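Local structure of TerD domain-containing protein (2QNG) at residues I53-F58 with M100-N105; Y111-V116 with E164-D169; T128-L133 with G153-T158; A159-E164 with H180-D185. The protein is of unknown function but binds two calcium ions and belongs to the CAPAB/TerDEXZ family. All blocks are in the same frame, centred on the assembly; numbering follows the deposited sequence.

Contact 1: I53-F58 with M100-N105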
loop_
_atom_site.group_PDB
_atom_site.type_symbol
_atom_site.label_atom_id
_atom_site.label_comp_id
_atom_site.label_asym_id
_atom_site.label_seq_id
_atom_site.Cartn_x
_atom_site.Cartn_y
_atom_site.Cartn_z
ATOM N N ILE A 53 1.307 4.572 -2.954
ATOM C CA ILE A 53 1.320 3.190 -2.471
ATOM C C ILE A 53 2.696 2.924 -1.852
ATOM O O ILE A 53 3.735 3.329 -2.403
ATOM C CB ILE A 53 1.078 2.199 -3.617
ATOM C CG1 ILE A 53 -0.263 2.484 -4.299
ATOM C CG2 ILE A 53 1.126 0.783 -3.080
ATOM C CD1 ILE A 53 -0.499 1.634 -5.547
ATOM N N VAL A 54 2.673 2.244 -0.708
ATOM C CA VAL A 54 3.929 1.846 -0.069
ATOM C C VAL A 54 3.809 0.410 0.410
ATOM O O VAL A 54 2.743 -0.042 0.838
ATOM C CB VAL A 54 4.360 2.816 1.081
ATOM C CG1 VAL A 54 3.278 2.929 2.084
ATOM C CG2 VAL A 54 5.658 2.345 1.745
ATOM N N ALA A 55 4.917 -0.323 0.263
ATOM C CA ALA A 55 4.980 -1.693 0.776
ATOM C C ALA A 55 6.158 -1.825 1.722
ATOM O O ALA A 55 7.191 -1.183 1.517
ATOM C CB ALA A 55 5.097 -2.690 -0.358
ATOM N N ALA A 56 6.013 -2.700 2.715
ATOM C CA ALA A 56 7.088 -2.982 3.648
ATOM C C ALA A 56 7.230 -4.476 3.800
ATOM O O ALA A 56 6.222 -5.187 3.861
ATOM C CB ALA A 56 6.850 -2.309 4.993
ATOM N N THR A 57 8.484 -4.949 3.838
ATOM C CA THR A 57 8.760 -6.366 4.096
ATOM C C THR A 57 9.275 -6.522 5.519
ATOM O O THR A 57 9.896 -5.594 6.081
ATOM C CB THR A 57 9.805 -6.908 3.136
ATOM O OG1 THR A 57 10.973 -6.118 3.318
ATOM C CG2 THR A 57 9.277 -6.791 1.695
ATOM N N PHE A 58 9.015 -7.701 6.097
ATOM C CA PHE A 58 9.432 -8.003 7.476
ATOM C C PHE A 58 10.076 -9.373 7.572
ATOM O O PHE A 58 9.688 -10.312 6.882
ATOM C CB PHE A 58 8.252 -7.889 8.447
ATOM C CG PHE A 58 7.602 -6.546 8.409
ATOM C CD1 PHE A 58 7.984 -5.547 9.307
ATOM C CD2 PHE A 58 6.652 -6.262 7.432
ATOM C CE1 PHE A 58 7.431 -4.283 9.212
ATOM C CE2 PHE A 58 6.078 -5.001 7.345
ATOM C CZ PHE A 58 6.469 -4.003 8.232
HETATM N N MSE A 100 1.139 -1.005 -7.996
HETATM C CA MSE A 100 2.346 -1.695 -7.517
HETATM C C MSE A 100 2.196 -3.189 -7.666
HETATM O O MSE A 100 1.120 -3.735 -7.478
HETATM C CB MSE A 100 2.620 -1.361 -6.054
HETATM C CG MSE A 100 3.827 -2.093 -5.483
HETATM SE SE MSE A 100 4.177 -1.625 -3.617
HETATM C CE MSE A 100 4.826 0.233 -3.819
ATOM N N THR A 101 3.297 -3.834 -8.029
ATOM C CA THR A 101 3.344 -5.283 -8.171
ATOM C C THR A 101 4.218 -5.901 -7.077
ATOM O O THR A 101 5.305 -5.389 -6.791
ATOM C CB THR A 101 3.927 -5.626 -9.534
ATOM O OG1 THR A 101 3.073 -5.077 -10.550
ATOM C CG2 THR A 101 4.026 -7.140 -9.758
ATOM N N LEU A 102 3.714 -6.983 -6.460
ATOM C CA LEU A 102 4.470 -7.702 -5.445
ATOM C C LEU A 102 4.613 -9.149 -5.872
ATOM O O LEU A 102 3.647 -9.893 -5.866
ATOM C CB LEU A 102 3.760 -7.608 -4.089
ATOM C CG LEU A 102 3.497 -6.140 -3.662
ATOM C CD1 LEU A 102 2.083 -5.670 -4.003
ATOM C CD2 LEU A 102 3.735 -6.004 -2.185
ATOM N N GLU A 103 5.816 -9.518 -6.299
ATOM C CA GLU A 103 6.108 -10.889 -6.725
ATOM C C GLU A 103 6.446 -11.704 -5.492
ATOM O O GLU A 103 7.617 -12.077 -5.249
ATOM C CB GLU A 103 7.205 -10.914 -7.813
ATOM C CG GLU A 103 6.628 -10.292 -9.104
ATOM C CD GLU A 103 7.564 -10.136 -10.303
ATOM O OE1 GLU A 103 8.719 -10.429 -10.191
ATOM O OE2 GLU A 103 7.088 -9.673 -11.357
ATOM N N LEU A 104 5.410 -12.005 -4.713
ATOM C CA LEU A 104 5.614 -12.617 -3.405
ATOM C C LEU A 104 6.322 -13.965 -3.495
ATOM O O LEU A 104 7.157 -14.313 -2.643
ATOM C CB LEU A 104 4.270 -12.810 -2.701
ATOM C CG LEU A 104 3.497 -11.539 -2.291
ATOM C CD1 LEU A 104 2.197 -11.884 -1.634
ATOM C CD2 LEU A 104 4.322 -10.640 -1.381
ATOM N N ASN A 105 5.998 -14.741 -4.532
ATOM C CA ASN A 105 6.659 -16.047 -4.720
ATOM C C ASN A 105 8.182 -15.930 -4.748
ATOM O O ASN A 105 8.887 -16.852 -4.313
ATOM C CB ASN A 105 6.150 -16.678 -6.029
ATOM C CG ASN A 105 6.766 -18.023 -6.309
ATOM O OD1 ASN A 105 6.638 -18.930 -5.519
ATOM N ND2 ASN A 105 7.416 -18.151 -7.460
#
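The selenium of selenomethionine Met-100 sits against the methyl of Ala-55, with SE 3.5 Å from CB, and this pair forms the centre of a contact carried by apolar side chains. The terminal methyl of Met-100 turns along the opposite strand toward Ile-53. Its CE lies 3.8 Å from CG2 of Ile-53 and 3.6 Å from the carbonyl O of the same residue. Met-100 is modelled in two conformers, so the details of its tip describe one of them. That chain starts with CG anti to the backbone N (chi1 178°), runs on extended, and bends only at chi3 (-71°), which is what carries CE along Ile-53. The two side chains run past one another head to tail, and CG2 of Ile-53 also packs against CB of Met-100 at 4.0 Å. On the other side of the selenium, CD2 of Leu-102 reaches CB of Ala-55, also at 4.0 Å.

Outside this first shell, Met-100 and Leu-102 both rest on Ile-82, and Leu-102 extends to Val-114 and Val-116. Ile-53 packs on Leu-35 and Val-37. Its backbone N is hydrogen-bonded to OE2 of Glu-98, a calcium ligand, which ties this end of the core to the metal site. The axes of 53-58 and 100-102 approach to 8.8 Å and run 19° apart, too far for backbone pairing. Touching side chains that are all buried, from strands of two different antiparallel sheets facing each other at this separation, are the mark of a beta-sandwich core.

Contact 2: Y111-V116 with E164-D169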
loop_
_atom_site.group_PDB
_atom_site.type_symbol
_atom_site.label_atom_id
_atom_site.label_comp_id
_atom_site.label_asym_id
_atom_site.label_seq_id
_atom_site.Cartn_x
_atom_site.Cartn_y
_atom_site.Cartn_z
ATOM N N TYR A 111 12.011 -13.400 4.441
ATOM C CA TYR A 111 10.861 -12.494 4.564
ATOM C C TYR A 111 9.610 -13.295 4.812
ATOM O O TYR A 111 9.268 -14.166 4.014
ATOM C CB TYR A 111 10.696 -11.632 3.303
ATOM C CG TYR A 111 11.941 -10.844 3.008
ATOM C CD1 TYR A 111 12.336 -9.801 3.851
ATOM C CD2 TYR A 111 12.751 -11.166 1.919
ATOM C CE1 TYR A 111 13.500 -9.081 3.609
ATOM C CE2 TYR A 111 13.917 -10.449 1.654
ATOM C CZ TYR A 111 14.292 -9.411 2.512
ATOM O OH TYR A 111 15.456 -8.713 2.266
ATOM N N ALA A 112 8.919 -13.005 5.905
ATOM C CA ALA A 112 7.758 -13.773 6.282
ATOM C C ALA A 112 6.462 -13.001 6.215
ATOM O O ALA A 112 5.383 -13.593 6.302
ATOM C CB ALA A 112 7.945 -14.330 7.692
ATOM N N ARG A 113 6.560 -11.680 6.044
ATOM C CA ARG A 113 5.368 -10.852 6.061
ATOM C C ARG A 113 5.591 -9.613 5.224
ATOM O O ARG A 113 6.692 -9.077 5.177
ATOM C CB ARG A 113 5.025 -10.477 7.506
ATOM C CG ARG A 113 3.807 -9.577 7.689
ATOM C CD ARG A 113 3.353 -9.576 9.180
ATOM N NE ARG A 113 2.246 -8.650 9.427
ATOM C CZ ARG A 113 2.395 -7.414 9.899
ATOM N NH1 ARG A 113 3.602 -6.945 10.193
ATOM N NH2 ARG A 113 1.319 -6.659 10.102
ATOM N N VAL A 114 4.533 -9.216 4.518
ATOM C CA VAL A 114 4.541 -7.992 3.713
ATOM C C VAL A 114 3.271 -7.230 4.045
ATOM O O VAL A 114 2.183 -7.819 4.079
ATOM C CB VAL A 114 4.551 -8.318 2.194
ATOM C CG1 VAL A 114 4.512 -7.014 1.347
ATOM C CG2 VAL A 114 5.783 -9.112 1.854
ATOM N N VAL A 115 3.414 -5.922 4.275
ATOM C CA VAL A 115 2.275 -5.052 4.515
ATOM C C VAL A 115 2.220 -4.024 3.399
ATOM O O VAL A 115 3.244 -3.477 3.007
ATOM C CB VAL A 115 2.367 -4.336 5.895
ATOM C CG1 VAL A 115 1.150 -3.433 6.117
ATOM C CG2 VAL A 115 2.414 -5.399 7.007
ATOM N N VAL A 116 1.031 -3.791 2.867
ATOM C CA VAL A 116 0.840 -2.744 1.877
ATOM C C VAL A 116 -0.033 -1.630 2.438
ATOM O O VAL A 116 -0.878 -1.873 3.296
ATOM C CB VAL A 116 0.226 -3.293 0.558
ATOM C CG1 VAL A 116 1.239 -4.117 -0.172
ATOM C CG2 VAL A 116 -1.015 -4.134 0.819
ATOM N N GLU A 164 -2.288 -7.367 4.225
ATOM C CA GLU A 164 -1.174 -8.048 4.845
ATOM C C GLU A 164 -1.020 -9.388 4.136
ATOM O O GLU A 164 -2.056 -9.998 3.828
ATOM C CB GLU A 164 -1.572 -8.309 6.302
ATOM C CG GLU A 164 -0.485 -8.835 7.150
ATOM C CD GLU A 164 -0.948 -9.198 8.541
ATOM O OE1 GLU A 164 -2.168 -9.192 8.809
ATOM O OE2 GLU A 164 -0.076 -9.515 9.337
ATOM N N PHE A 165 0.216 -9.860 3.947
ATOM C CA PHE A 165 0.486 -11.211 3.418
ATOM C C PHE A 165 1.467 -11.851 4.359
ATOM O O PHE A 165 2.456 -11.227 4.729
ATOM C CB PHE A 165 1.082 -11.122 2.017
ATOM C CG PHE A 165 0.182 -10.410 1.047
ATOM C CD1 PHE A 165 -0.784 -11.117 0.324
ATOM C CD2 PHE A 165 0.268 -9.022 0.885
ATOM C CE1 PHE A 165 -1.645 -10.464 -0.563
ATOM C CE2 PHE A 165 -0.598 -8.372 -0.006
ATOM C CZ PHE A 165 -1.554 -9.091 -0.701
ATOM N N VAL A 166 1.176 -13.092 4.769
ATOM C CA VAL A 166 2.019 -13.825 5.718
ATOM C C VAL A 166 2.341 -15.194 5.122
ATOM O O VAL A 166 1.442 -15.841 4.568
ATOM C CB VAL A 166 1.309 -13.994 7.084
ATOM C CG1 VAL A 166 2.192 -14.744 8.077
ATOM C CG2 VAL A 166 0.958 -12.628 7.624
ATOM N N ARG A 167 3.614 -15.596 5.209
ATOM C CA ARG A 167 4.059 -16.872 4.653
ATOM C C ARG A 167 4.317 -17.844 5.788
ATOM O O ARG A 167 5.036 -17.515 6.742
ATOM C CB ARG A 167 5.310 -16.641 3.796
ATOM C CG ARG A 167 6.209 -17.818 3.554
ATOM C CD ARG A 167 7.516 -17.278 3.040
ATOM N NE ARG A 167 7.589 -17.284 1.585
ATOM C CZ ARG A 167 8.452 -16.566 0.871
ATOM N NH1 ARG A 167 9.317 -15.757 1.477
ATOM N NH2 ARG A 167 8.447 -16.654 -0.452
ATOM N N ASP A 168 3.718 -19.029 5.676
ATOM C CA ASP A 168 3.836 -20.079 6.695
ATOM C C ASP A 168 4.995 -21.014 6.373
ATOM O O ASP A 168 5.695 -20.832 5.370
ATOM C CB ASP A 168 2.518 -20.857 6.801
ATOM C CG ASP A 168 2.024 -21.381 5.455
ATOM O OD1 ASP A 168 2.848 -21.904 4.674
ATOM O OD2 ASP A 168 0.804 -21.269 5.171
ATOM N N ASP A 169 5.174 -22.029 7.218
ATOM C CA ASP A 169 6.260 -22.982 7.045
ATOM C C ASP A 169 6.118 -23.806 5.762
ATOM O O ASP A 169 7.106 -24.353 5.267
ATOM C CB ASP A 169 6.376 -23.884 8.277
ATOM C CG ASP A 169 6.820 -23.125 9.531
ATOM O OD1 ASP A 169 6.930 -21.877 9.499
ATOM O OD2 ASP A 169 7.057 -23.787 10.564
#
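The guanidinium of Arg-113 meets the carboxylate of Glu-164 at its edge, while CG2 of Val-115 lies over the centre of one of its faces, 3.4 Å above the plane. The guanidinium and carboxylate planes stand 85° apart, so the salt bridge is not the flat two-toothed kind: OE2 alone is used. NE lies 2.5 Å from OE2, a very short separation that should be read with caution because Glu-164 has two modelled conformers, and NH2 adds only a weak bond to the same oxygen. Arg-113 reaches this position by an extended chain whose CG is anti to the backbone N (chi1 179°). Its cationic group also makes a cation-pi contact with Phe-58, and NH1 is held by the carbonyls of Ala-63 and Gly-194. The ring of Phe-165 has Val-114 O near its plane at the edge, and CG2 of Val-116 approaches it obliquely at 4.3 Å from CE2.

Strands 111-116 and 164-167 are antiparallel neighbours within one sheet of the beta sandwich. Val-114 and Phe-165 form a hydrogen-bonded pair, with Val-114 N to Phe-165 O at 2.9 Å and Phe-165 N to Val-114 O at 2.8 Å. Near the start of strand 111-120, Ala-112 and Arg-113 together face Phe-58 in a classic beta bulge, and Ala-112 O still accepts Arg-167 N at 2.9 Å. In the modelled conformer of Arg-167, the chain bends at chi3 and brings NH1 to Tyr-111 O, 3.0 Å away and tilted 22° from the guanidinium plane; NH2 goes to Leu-107 O.

Contact 3: T128-L133 with G153-T158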
loop_
_atom_site.group_PDB
_atom_site.type_symbol
_atom_site.label_atom_id
_atom_site.label_comp_id
_atom_site.label_asym_id
_atom_site.label_seq_id
_atom_site.Cartn_x
_atom_site.Cartn_y
_atom_site.Cartn_z
ATOM N N THR A 128 -7.366 14.181 4.754
ATOM C CA THR A 128 -7.697 12.808 5.127
ATOM C C THR A 128 -8.482 12.139 4.005
ATOM O O THR A 128 -8.799 12.783 2.993
ATOM C CB THR A 128 -8.524 12.767 6.420
ATOM O OG1 THR A 128 -9.830 13.306 6.167
ATOM C CG2 THR A 128 -7.837 13.577 7.537
ATOM N N PHE A 129 -8.806 10.844 4.146
ATOM C CA PHE A 129 -9.498 10.187 3.025
ATOM C C PHE A 129 -10.822 10.828 2.623
ATOM O O PHE A 129 -11.174 10.785 1.438
ATOM C CB PHE A 129 -9.601 8.669 3.221
ATOM C CG PHE A 129 -8.288 7.962 3.024
ATOM C CD1 PHE A 129 -7.771 7.738 1.751
ATOM C CD2 PHE A 129 -7.546 7.556 4.120
ATOM C CE1 PHE A 129 -6.528 7.116 1.582
ATOM C CE2 PHE A 129 -6.299 6.925 3.956
ATOM C CZ PHE A 129 -5.805 6.715 2.687
ATOM N N VAL A 130 -11.544 11.452 3.567
ATOM C CA VAL A 130 -12.804 12.104 3.188
ATOM C C VAL A 130 -12.531 13.323 2.284
ATOM O O VAL A 130 -13.407 13.746 1.496
ATOM C CB VAL A 130 -13.659 12.503 4.434
ATOM C CG1 VAL A 130 -13.088 13.730 5.127
ATOM C CG2 VAL A 130 -15.123 12.702 4.042
ATOM N N GLY A 131 -11.320 13.882 2.398
ATOM C CA GLY A 131 -10.872 15.023 1.580
ATOM C C GLY A 131 -10.252 14.615 0.240
ATOM O O GLY A 131 -9.774 15.467 -0.498
ATOM N N VAL A 132 -10.236 13.320 -0.057
ATOM C CA VAL A 132 -9.814 12.816 -1.349
ATOM C C VAL A 132 -11.087 12.520 -2.150
ATOM O O VAL A 132 -12.015 11.876 -1.646
ATOM C CB VAL A 132 -9.000 11.528 -1.183
ATOM C CG1 VAL A 132 -8.607 10.934 -2.557
ATOM C CG2 VAL A 132 -7.770 11.794 -0.325
ATOM N N LEU A 133 -11.138 12.991 -3.402
ATOM C CA LEU A 133 -12.323 12.753 -4.225
ATOM C C LEU A 133 -12.281 11.372 -4.861
ATOM O O LEU A 133 -11.360 11.049 -5.618
ATOM C CB LEU A 133 -12.492 13.822 -5.302
ATOM C CG LEU A 133 -13.792 13.716 -6.106
ATOM C CD1 LEU A 133 -15.030 13.763 -5.199
ATOM C CD2 LEU A 133 -13.843 14.835 -7.127
ATOM N N GLY A 153 -14.072 3.323 5.520
ATOM C CA GLY A 153 -13.881 2.977 6.926
ATOM C C GLY A 153 -12.770 3.753 7.616
ATOM O O GLY A 153 -12.545 3.588 8.819
ATOM N N VAL A 154 -12.028 4.551 6.844
ATOM C CA VAL A 154 -10.887 5.308 7.370
ATOM C C VAL A 154 -10.957 6.773 6.921
ATOM O O VAL A 154 -9.937 7.387 6.604
ATOM C CB VAL A 154 -9.521 4.638 6.979
ATOM C CG1 VAL A 154 -9.422 3.281 7.640
ATOM C CG2 VAL A 154 -9.349 4.515 5.463
ATOM N N LEU A 155 -12.170 7.348 6.925
ATOM C CA LEU A 155 -12.344 8.681 6.327
ATOM C C LEU A 155 -11.582 9.812 7.033
ATOM O O LEU A 155 -11.273 10.836 6.426
ATOM C CB LEU A 155 -13.831 9.035 6.195
ATOM C CG LEU A 155 -14.600 8.196 5.157
ATOM C CD1 LEU A 155 -16.075 8.498 5.223
ATOM C CD2 LEU A 155 -14.098 8.453 3.735
ATOM N N GLY A 156 -11.296 9.628 8.322
ATOM C CA GLY A 156 -10.565 10.623 9.071
ATOM C C GLY A 156 -9.063 10.409 9.097
ATOM O O GLY A 156 -8.367 11.172 9.765
ATOM N N SER A 157 -8.555 9.394 8.382
ATOM C CA SER A 157 -7.141 9.065 8.430
ATOM C C SER A 157 -6.331 9.726 7.318
ATOM O O SER A 157 -6.882 10.023 6.253
ATOM C CB SER A 157 -6.996 7.543 8.297
ATOM O OG SER A 157 -7.590 6.889 9.435
ATOM N N THR A 158 -5.025 9.885 7.559
ATOM C CA THR A 158 -4.095 10.427 6.568
ATOM C C THR A 158 -3.315 9.322 5.841
ATOM O O THR A 158 -2.610 9.593 4.881
ATOM C CB THR A 158 -3.127 11.410 7.229
ATOM O OG1 THR A 158 -2.536 10.767 8.358
ATOM C CG2 THR A 158 -3.896 12.668 7.686
#
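A chi1 of 69° places OG1 of Thr-128 between its own backbone N and carbonyl carbon, from where it donates to Leu-155 O at 2.9 Å, in the carbonyl plane. The same torsion turns CG2 of Thr-128 toward Gly-156 O and toward CG2 of Thr-158, 4.0 Å away. In Phe-129 the ring carbon CG is anti to the carbonyl carbon (chi1 -73°), which lays the side chain beside Val-154, with the two side chains running in the same direction; CD2 lies 3.8 Å from CG2 of Val-154. Val-154 O meets the edge of the ring near its plane, 3.5 Å from CD2.

Two backbone bonds add to the hydroxyl. Leu-155 O, already bound by Thr-128 OG1, also accepts Val-130 N at 2.9 Å, in the carbonyl plane and on a lone pair. Phe-129 N donates to Ser-157 O at 3.0 Å, with a bent N-H...O angle of 138°. Both acceptors, Leu-155 and Ser-157, belong to a type I beta turn from Val-154 to Ser-157, while the two backbone donors come from the start of the 3-10 segment 129-131. The turn also makes apolar contact, CB of Leu-155 lying 3.9 Å from CB of Val-130.

The contact thus clamps the loop leading into strand 135-141 to the one entering strand 159-167. Phe-129 stacks on the ring of Phe-151 and packs on Ile-120 of strand 111-120 and Ala-160 of strand 159-167. Its side chain is about 4 Å from that of Leu-51, a residue of a calcium site.

Contact 4: A159-E164 with H180-D185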
loop_
_atom_site.group_PDB
_atom_site.type_symbol
_atom_site.label_atom_id
_atom_site.label_comp_id
_atom_site.label_asym_id
_atom_site.label_seq_id
_atom_site.Cartn_x
_atom_site.Cartn_y
_atom_site.Cartn_z
ATOM N N ALA A 159 -3.437 8.087 6.316
ATOM C CA ALA A 159 -2.772 6.929 5.715
ATOM C C ALA A 159 -3.518 5.689 6.181
ATOM O O ALA A 159 -4.254 5.736 7.184
ATOM C CB ALA A 159 -1.303 6.847 6.121
ATOM N N ALA A 160 -3.352 4.579 5.469
ATOM C CA ALA A 160 -3.977 3.331 5.912
ATOM C C ALA A 160 -3.167 2.147 5.434
ATOM O O ALA A 160 -2.669 2.161 4.297
ATOM C CB ALA A 160 -5.418 3.226 5.348
ATOM N N THR A 161 -3.018 1.128 6.270
ATOM C CA THR A 161 -2.591 -0.151 5.699
ATOM C C THR A 161 -3.837 -0.800 5.082
ATOM O O THR A 161 -4.963 -0.633 5.596
ATOM C CB THR A 161 -1.968 -1.076 6.751
ATOM O OG1 THR A 161 -2.897 -1.290 7.821
ATOM C CG2 THR A 161 -0.670 -0.478 7.325
ATOM N N VAL A 162 -3.629 -1.503 3.968
ATOM C CA VAL A 162 -4.749 -1.989 3.182
ATOM C C VAL A 162 -4.685 -3.475 2.940
ATOM O O VAL A 162 -5.471 -4.027 2.186
ATOM C CB VAL A 162 -4.922 -1.196 1.853
ATOM C CG1 VAL A 162 -5.162 0.309 2.131
ATOM C CG2 VAL A 162 -3.744 -1.388 0.851
ATOM N N GLY A 163 -3.759 -4.139 3.605
ATOM C CA GLY A 163 -3.627 -5.581 3.401
ATOM C C GLY A 163 -2.309 -6.079 3.916
ATOM O O GLY A 163 -1.346 -5.329 4.009
ATOM N N GLU A 164 -2.288 -7.367 4.225
ATOM C CA GLU A 164 -1.174 -8.048 4.845
ATOM C C GLU A 164 -1.020 -9.388 4.136
ATOM O O GLU A 164 -2.056 -9.998 3.828
ATOM C CB GLU A 164 -1.572 -8.309 6.302
ATOM C CG GLU A 164 -0.485 -8.835 7.150
ATOM C CD GLU A 164 -0.948 -9.198 8.541
ATOM O OE1 GLU A 164 -2.168 -9.192 8.809
ATOM O OE2 GLU A 164 -0.076 -9.515 9.337
ATOM N N HIS A 180 -6.741 -0.431 7.897
ATOM C CA HIS A 180 -6.513 0.151 9.225
ATOM C C HIS A 180 -5.967 1.545 9.071
ATOM O O HIS A 180 -4.956 1.742 8.401
ATOM C CB HIS A 180 -5.528 -0.701 10.016
ATOM C CG HIS A 180 -6.086 -2.039 10.380
ATOM N ND1 HIS A 180 -5.817 -3.186 9.664
ATOM C CD2 HIS A 180 -6.932 -2.404 11.376
ATOM C CE1 HIS A 180 -6.455 -4.205 10.215
ATOM N NE2 HIS A 180 -7.140 -3.756 11.251
ATOM N N GLY A 181 -6.659 2.501 9.678
ATOM C CA GLY A 181 -6.308 3.899 9.537
ATOM C C GLY A 181 -5.240 4.373 10.490
ATOM O O GLY A 181 -5.143 3.918 11.633
ATOM N N TYR A 182 -4.429 5.307 9.997
ATOM C CA TYR A 182 -3.351 5.955 10.752
ATOM C C TYR A 182 -3.490 7.466 10.615
ATOM O O TYR A 182 -4.018 7.967 9.613
ATOM C CB TYR A 182 -1.981 5.541 10.188
ATOM C CG TYR A 182 -1.566 4.121 10.490
ATOM C CD1 TYR A 182 -0.491 3.872 11.338
ATOM C CD2 TYR A 182 -2.241 3.028 9.942
ATOM C CE1 TYR A 182 -0.086 2.583 11.617
ATOM C CE2 TYR A 182 -1.844 1.726 10.207
ATOM C CZ TYR A 182 -0.775 1.511 11.069
ATOM O OH TYR A 182 -0.378 0.219 11.351
ATOM N N ASP A 183 -2.975 8.195 11.607
ATOM C CA ASP A 183 -3.045 9.657 11.627
ATOM C C ASP A 183 -1.709 10.297 11.264
ATOM O O ASP A 183 -1.544 11.515 11.420
ATOM C CB ASP A 183 -3.487 10.182 13.002
ATOM C CG ASP A 183 -4.875 9.734 13.388
ATOM O OD1 ASP A 183 -5.804 9.760 12.546
ATOM O OD2 ASP A 183 -5.056 9.402 14.584
ATOM N N SER A 184 -0.795 9.500 10.735
ATOM C CA SER A 184 0.596 9.914 10.522
ATOM C C SER A 184 0.906 10.394 9.115
ATOM O O SER A 184 0.134 10.156 8.172
ATOM C CB SER A 184 1.573 8.816 10.983
ATOM O OG SER A 184 1.065 7.519 10.689
ATOM N N ASP A 185 2.034 11.094 8.996
ATOM C CA ASP A 185 2.521 11.554 7.701
ATOM C C ASP A 185 3.257 10.408 6.994
ATOM O O ASP A 185 3.477 9.340 7.585
ATOM C CB ASP A 185 3.363 12.841 7.839
ATOM C CG ASP A 185 4.621 12.647 8.634
ATOM O OD1 ASP A 185 5.067 11.493 8.839
ATOM O OD2 ASP A 185 5.194 13.686 9.039
HETATM O O HOH W 1 -1.862 -1.833 10.308
HETATM O O HOH W 2 -3.976 -3.557 6.856
#
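A beta hairpin, strand 159-167 turning back as strand 173-182, pairs Ala-159 with Tyr-182, Ala-160 with Gly-181 and Thr-161 with His-180. The middle pair is non-hydrogen-bonded, and the other two are hydrogen-bonded. Between Thr-161 and His-180, the bonds Thr-161 N to His-180 O and His-180 N to Thr-161 O are each 2.9 Å long, but the one from Thr-161 N is bent, with an N-H...O angle of 133°. The Ala-159 pair is uneven, with Tyr-182 N to Ala-159 O at 2.9 Å but a weak return bond from Ala-159 N. The non-hydrogen-bonded pair brings CA of Ala-160 to within 3.1 Å of His-180 O, a CA-H...O contact.

The side chain of Thr-161 stands on one face with those of Ala-159, His-180 and Tyr-182. Its chi1 of 57° sets OG1 between the backbone N and the carbonyl carbon, near CB of His-180, and sends CG2 to CE2 of Tyr-182 at 3.8 Å. This is the edge hairpin of its sheet, since strand 173-182 is outermost, and helix 186-192 packs on the face bearing Thr-161: Phe-189 touches Ala-159 and Thr-161 and meets Tyr-182 edge-to-face. Two waters extend the reach of OG1. One lies 2.7 Å from Thr-161 OG1 and bridges it to Tyr-182 OH, in the plane of the tyrosine ring. The other, in the plane of the imidazole, is 2.7 Å from Thr-161 OG1 and only weakly bonded to His-180 ND1. Past the strand, Ser-184 O accepts from Thr-158 OG1, and Asp-185 takes the N-cap position of helix 186-192.

Contacts 1, 2 and 4 all involve one five-stranded sheet. Contact 1 joins it to the opposing sheet, whereas contacts 2 and 4 lie within it and share strand 159-167, with Glu-164 in both. Contacts 1 and 2 have centres 10 Å apart and are joined by probable hydrogen bonds, Phe-58 N to Arg-113 O and Ala-56 N to Val-115 O, each 2.9 Å. Contact 3, centred 11 Å from contact 4, is fastened to it by the probable backbone hydrogen bond Thr-158 N to Tyr-182 O, 3.0 Å. It lies across the chain's centre from contacts 1 and 2. Calcium is nearest contact 1, about 7 Å from the Ile-53 side chain, against about 11 Å for Phe-129 of contact 3.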